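Local coordinates for protein PnpC (Pseudomonas putida, PDB 3N9T) that probably cleaves the aromatic ring of hydroxyquinol between its two adjacent hydroxyls, as an iron(III)-dependent intradiol dioxygenase, at residues Thr61-Lys66 with Asp199-Glu204; Val192-Pro197 with Ala213-His218. All blocks are in the same frame, centred on the assembly; numbering follows the deposited sequence.

Interaction 1 (Thr61-Lys66 with Asp199-Glu204); sequences TATGQK and DGPVGE
Lys-66, in the segment carried by helix 50-65, reaches across to the turn that starts helix 201-209 and donates a hydrogen bond from its ammonium to a backbone oxygen. NZ lies 3.1 Å from Asp-199 O, above the plane of that carbonyl rather than on a lone pair, with a C=O...N angle of 126°. CG stands anti to the backbone N (chi1 -162°) and the chain bends at chi2, which carries the methylenes past Pro-201 and over Gly-200, where CE comes within 4.1 Å of Gly-200 CA. The carboxylate of Asp-199 is not the lysine's partner: OD2, 4.1 Å from Lys-66 NZ, is too far to count as an ion pair, though the charges probably attract, while OD1 pairs with Arg-72. Pro-201 fills the middle of the contact. Its CG lies 3.6 Å from Ala-62 C and also meets the Ala-62 methyl, while its CB faces Thr-63 OG1 at 3.5 Å. That hydroxyl, beside its own backbone N, is hydrogen-bonded to Phe-59 O one turn back, so it presents a satisfied oxygen to the proline ring. Gly-200 is the N-cap, and its O takes a weak bond from Glu-204 N. In helix 50-65, Gln-65 N and Lys-66 N are bonded to Thr-61 O and Ala-62 O, and Gly-64 O accepts Gln-65 NE2 of the second subunit. The chemistry is therefore divided: apolar packing of the Pro-201 ring beside an already bonded hydroxyl, and one charged lysine tether from the N-terminal helical region to the catalytic domain.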
loop_
_atom_site.group_PDB
_atom_site.type_symbol
_atom_site.label_atom_id
_atom_site.label_comp_id
_atom_site.label_asym_id
_atom_site.label_seq_id
_atom_site.Cartn_x
_atom_site.Cartn_y
_atom_site.Cartn_z
ATOM N N THR A 61 6.826 1.806 4.235
ATOM C CA THR A 61 7.248 2.974 4.979
ATOM C C THR A 61 8.400 3.633 4.172
ATOM O O THR A 61 8.382 4.850 3.885
ATOM C CB THR A 61 7.630 2.602 6.433
ATOM O OG1 THR A 61 6.483 2.041 7.113
ATOM C CG2 THR A 61 8.018 3.869 7.281
ATOM N N ALA A 62 9.393 2.816 3.851
ATOM C CA ALA A 62 10.571 3.213 3.099
ATOM C C ALA A 62 10.141 3.780 1.762
ATOM O O ALA A 62 10.664 4.772 1.378
ATOM C CB ALA A 62 11.555 2.010 2.937
ATOM N N THR A 63 9.115 3.236 1.103
ATOM C CA THR A 63 8.651 3.786 -0.171
ATOM C C THR A 63 8.087 5.210 0.011
ATOM O O THR A 63 8.448 6.146 -0.721
ATOM C CB THR A 63 7.577 2.863 -0.818
ATOM O OG1 THR A 63 8.205 1.610 -1.082
ATOM C CG2 THR A 63 6.992 3.520 -2.137
ATOM N N GLY A 64 7.232 5.377 1.005
ATOM C CA GLY A 64 6.727 6.724 1.297
ATOM C C GLY A 64 7.863 7.691 1.651
ATOM O O GLY A 64 7.870 8.842 1.172
ATOM N N GLN A 65 8.835 7.221 2.440
ATOM C CA GLN A 65 9.941 8.082 2.880
ATOM C C GLN A 65 10.872 8.500 1.754
ATOM O O GLN A 65 11.535 9.540 1.887
ATOM C CB GLN A 65 10.774 7.398 3.965
ATOM C CG GLN A 65 10.065 7.376 5.311
ATOM C CD GLN A 65 10.229 8.693 6.059
ATOM O OE1 GLN A 65 11.344 9.237 6.141
ATOM N NE2 GLN A 65 9.127 9.207 6.620
ATOM N N LYS A 66 10.926 7.691 0.677
ATOM C CA LYS A 66 11.736 7.980 -0.542
ATOM C C LYS A 66 11.105 9.052 -1.425
ATOM O O LYS A 66 11.734 9.560 -2.385
ATOM C CB LYS A 66 11.956 6.702 -1.375
ATOM C CG LYS A 66 13.134 6.774 -2.409
ATOM C CD LYS A 66 14.496 6.674 -1.728
ATOM C CE LYS A 66 15.584 6.974 -2.742
ATOM N NZ LYS A 66 16.904 6.551 -2.121
ATOM N N ASP A 199 17.539 2.991 -6.932
ATOM C CA ASP A 199 18.258 3.237 -5.679
ATOM C C ASP A 199 17.310 3.352 -4.496
ATOM O O ASP A 199 17.710 3.800 -3.401
ATOM C CB ASP A 199 19.077 4.519 -5.799
ATOM C CG ASP A 199 18.247 5.705 -6.122
ATOM O OD1 ASP A 199 17.147 5.596 -6.745
ATOM O OD2 ASP A 199 18.717 6.801 -5.766
ATOM N N GLY A 200 16.056 2.958 -4.696
ATOM C CA GLY A 200 15.084 3.002 -3.621
ATOM C C GLY A 200 14.491 1.624 -3.393
ATOM O O GLY A 200 14.973 0.624 -3.943
ATOM N N PRO A 201 13.402 1.566 -2.612
ATOM C CA PRO A 201 12.686 0.279 -2.418
ATOM C C PRO A 201 12.229 -0.398 -3.698
ATOM O O PRO A 201 12.273 -1.636 -3.776
ATOM C CB PRO A 201 11.493 0.646 -1.522
ATOM C CG PRO A 201 11.869 2.019 -0.913
ATOM C CD PRO A 201 12.874 2.681 -1.776
ATOM N N VAL A 202 11.789 0.342 -4.707
ATOM C CA VAL A 202 11.371 -0.350 -5.975
ATOM C C VAL A 202 12.580 -1.154 -6.526
ATOM O O VAL A 202 12.450 -2.297 -6.906
ATOM C CB VAL A 202 10.860 0.673 -6.993
ATOM C CG1 VAL A 202 10.761 0.097 -8.412
ATOM C CG2 VAL A 202 9.474 1.245 -6.482
ATOM N N GLY A 203 13.774 -0.561 -6.470
ATOM C CA GLY A 203 14.989 -1.297 -6.926
ATOM C C GLY A 203 15.191 -2.588 -6.170
ATOM O O GLY A 203 15.595 -3.599 -6.747
ATOM N N GLU A 204 14.853 -2.585 -4.871
ATOM C CA GLU A 204 14.967 -3.801 -4.053
ATOM C C GLU A 204 13.999 -4.855 -4.449
ATOM O O GLU A 204 14.358 -6.043 -4.530
ATOM C CB GLU A 204 14.701 -3.524 -2.583
ATOM C CG GLU A 204 15.828 -2.852 -1.861
ATOM C CD GLU A 204 15.381 -2.431 -0.443
ATOM O OE1 GLU A 204 14.430 -3.068 0.135
ATOM O OE2 GLU A 204 15.950 -1.446 0.057
#

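Interaction 2 (Val192-Pro197 with Ala213-His218). With FE (Fe (III) ion), chain D.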
loop_
_atom_site.group_PDB
_atom_site.type_symbol
_atom_site.label_atom_id
_atom_site.label_comp_id
_atom_site.label_asym_id
_atom_site.label_seq_id
_atom_site.Cartn_x
_atom_site.Cartn_y
_atom_site.Cartn_z
ATOM N N VAL A 192 16.962 6.022 -27.338
ATOM C CA VAL A 192 17.667 4.887 -26.707
ATOM C C VAL A 192 16.944 4.406 -25.417
ATOM O O VAL A 192 16.250 5.179 -24.734
ATOM C CB VAL A 192 19.175 5.219 -26.438
ATOM C CG1 VAL A 192 19.854 5.880 -27.712
ATOM C CG2 VAL A 192 19.310 6.225 -25.314
ATOM N N CYS A 193 17.058 3.094 -25.127
ATOM C CA CYS A 193 16.506 2.514 -23.873
ATOM C C CYS A 193 17.231 3.121 -22.649
ATOM O O CYS A 193 18.385 3.586 -22.755
ATOM C CB CYS A 193 16.587 0.983 -23.922
ATOM S SG CYS A 193 18.234 0.325 -24.181
ATOM N N TYR A 194 16.581 3.148 -21.498
ATOM C CA TYR A 194 17.190 3.740 -20.315
ATOM C C TYR A 194 16.547 3.049 -19.093
ATOM O O TYR A 194 15.435 2.528 -19.251
ATOM C CB TYR A 194 16.961 5.261 -20.294
ATOM C CG TYR A 194 15.486 5.677 -20.266
ATOM C CD1 TYR A 194 14.814 5.991 -21.440
ATOM C CD2 TYR A 194 14.790 5.818 -19.067
ATOM C CE1 TYR A 194 13.491 6.419 -21.437
ATOM C CE2 TYR A 194 13.445 6.229 -19.049
ATOM C CZ TYR A 194 12.782 6.528 -20.240
ATOM O OH TYR A 194 11.435 6.969 -20.297
ATOM N N PRO A 195 17.261 2.968 -17.922
ATOM C CA PRO A 195 16.688 2.258 -16.776
ATOM C C PRO A 195 15.910 3.220 -15.889
ATOM O O PRO A 195 16.192 4.424 -15.859
ATOM C CB PRO A 195 17.943 1.751 -16.012
ATOM C CG PRO A 195 18.924 2.964 -16.168
ATOM C CD PRO A 195 18.655 3.439 -17.613
ATOM N N ILE A 196 14.930 2.692 -15.176
ATOM C CA ILE A 196 14.225 3.496 -14.190
ATOM C C ILE A 196 15.056 3.558 -12.892
ATOM O O ILE A 196 15.929 2.707 -12.687
ATOM C CB ILE A 196 12.844 2.917 -13.909
ATOM C CG1 ILE A 196 13.006 1.544 -13.237
ATOM C CG2 ILE A 196 11.974 2.792 -15.209
ATOM C CD1 ILE A 196 11.734 1.222 -12.365
ATOM N N PRO A 197 14.729 4.484 -11.972
ATOM C CA PRO A 197 15.563 4.563 -10.735
ATOM C C PRO A 197 15.514 3.282 -9.894
ATOM O O PRO A 197 14.440 2.711 -9.629
ATOM C CB PRO A 197 14.948 5.746 -9.966
ATOM C CG PRO A 197 14.061 6.494 -10.977
ATOM C CD PRO A 197 13.684 5.530 -12.033
ATOM N N ALA A 213 15.533 -3.233 -14.759
ATOM C CA ALA A 213 14.925 -1.924 -14.606
ATOM C C ALA A 213 14.817 -1.140 -15.921
ATOM O O ALA A 213 14.706 0.094 -15.884
ATOM C CB ALA A 213 15.703 -1.108 -13.515
ATOM N N TRP A 214 14.858 -1.812 -17.084
ATOM C CA TRP A 214 14.916 -1.064 -18.359
ATOM C C TRP A 214 13.562 -0.756 -18.953
ATOM O O TRP A 214 12.656 -1.611 -18.996
ATOM C CB TRP A 214 15.764 -1.749 -19.440
ATOM C CG TRP A 214 17.212 -1.822 -19.112
ATOM C CD1 TRP A 214 17.822 -2.784 -18.374
ATOM C CD2 TRP A 214 18.229 -0.893 -19.479
ATOM N NE1 TRP A 214 19.163 -2.515 -18.257
ATOM C CE2 TRP A 214 19.446 -1.368 -18.935
ATOM C CE3 TRP A 214 18.254 0.268 -20.265
ATOM C CZ2 TRP A 214 20.659 -0.729 -19.148
ATOM C CZ3 TRP A 214 19.457 0.907 -20.456
ATOM C CH2 TRP A 214 20.637 0.441 -19.860
ATOM N N ARG A 215 13.472 0.440 -19.514
ATOM C CA ARG A 215 12.472 0.701 -20.540
ATOM C C ARG A 215 12.994 0.564 -21.971
ATOM O O ARG A 215 14.089 1.043 -22.265
ATOM C CB ARG A 215 11.918 2.066 -20.359
ATOM C CG ARG A 215 11.427 2.221 -18.906
ATOM C CD ARG A 215 10.110 2.914 -18.850
ATOM N NE ARG A 215 9.114 2.295 -19.706
ATOM C CZ ARG A 215 8.140 2.982 -20.267
ATOM N NH1 ARG A 215 8.042 4.275 -20.026
ATOM N NH2 ARG A 215 7.250 2.395 -21.040
ATOM N N PRO A 216 12.210 -0.070 -22.853
ATOM C CA PRO A 216 12.569 0.028 -24.278
ATOM C C PRO A 216 12.558 1.467 -24.780
ATOM O O PRO A 216 11.788 2.292 -24.289
ATOM C CB PRO A 216 11.465 -0.746 -25.000
ATOM C CG PRO A 216 10.327 -0.816 -24.018
ATOM C CD PRO A 216 10.866 -0.661 -22.638
ATOM N N ALA A 217 13.387 1.736 -25.794
ATOM C CA ALA A 217 13.466 3.058 -26.434
ATOM C C ALA A 217 12.107 3.551 -26.932
ATOM O O ALA A 217 11.321 2.783 -27.476
ATOM C CB ALA A 217 14.519 3.022 -27.583
ATOM N N HIS A 218 11.792 4.815 -26.658
ATOM C CA HIS A 218 10.505 5.360 -27.087
ATOM C C HIS A 218 10.515 6.835 -27.297
ATOM O O HIS A 218 11.338 7.539 -26.707
ATOM C CB HIS A 218 9.395 5.055 -26.081
ATOM C CG HIS A 218 9.703 5.498 -24.671
ATOM N ND1 HIS A 218 10.451 4.739 -23.804
ATOM C CD2 HIS A 218 9.336 6.608 -23.978
ATOM C CE1 HIS A 218 10.551 5.380 -22.639
ATOM N NE2 HIS A 218 9.891 6.521 -22.720
HETATM FE FE FE D . 9.906 8.002 -21.418
HETATM O O HOH W 1 13.622 5.995 -24.880
HETATM O O HOH W 2 8.779 8.320 -19.646
#
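Tyr-194 and His-218 meet at the iron(III) ion, which is bound by Tyr-194 OH at 2.2 Å and His-218 NE2 at 2.0 Å. The two ligand atoms are close because they share the metal, and the rings approach rim to rim with planes at 49°. Water 2, Tyr-160 and His-220 also bind the iron, giving the two-tyrosine, two-histidine site of intradiol dioxygenases. On the other side of the imidazole from the iron, His-218 ND1 donates in its ring plane to Pro-216 O at 2.8 Å, an almost straight bond (173°) which, with the iron at NE2, holds the ring's rotation. Water 1 links Val-192 O to His-218 N. Next come the antiparallel backbones: Arg-215 N gives a bond to Tyr-194 O, the return from Tyr-194 N to Arg-215 O is weak, and Ile-196 N donates to Ala-213 O at 2.7 Å. Across the sheet from Tyr-194, Pro-195 CD lies over one face of the Trp-214 six-membered ring in a CH-pi contact, 4.3 Å from its centroid, while Cys-193 SG approaches the same ring obliquely. Ile-196 sets CG1 against Ala-213 CB (3.8 Å) and CG2 against Arg-215 CG (3.8 Å), and also packs on Leu-77. The guanidinium of Arg-215 is anchored by a salt bridge to Asp-246. An alanine at Ile-196 would probably open a gap beside Ala-213 CB, the Arg-215 methylenes and Leu-77, leaving Arg-215 CG without its apolar neighbour. Strand 194-195 pairs antiparallel with strand 214-224, which also pairs with strands 148-152 and 231-237, while helix 74-81 packs on Ile-196.

How the interactions relate
The two contacts alternate along the chain: 61-66, then 192-197, 199-204 and 213-218. Strand 194-195, helix 201-209 and strand 214-224 follow one another, so the helix of interaction 1 lies in the connection between the two strands of interaction 2. Their centres are about 19 Å apart, yet they touch where Val-202 CG1 packs on Ile-196 CD1 at 4.2 Å. Helix 74-81 lies against both. Interaction 2 belongs to the iron-bearing sheet; interaction 1, near the bound phospholipid and the second subunit, joins helix 201-209 to helix 50-65. One short connection thus physically joins the metal site's strands to the helical, lipid-binding part of the dimer.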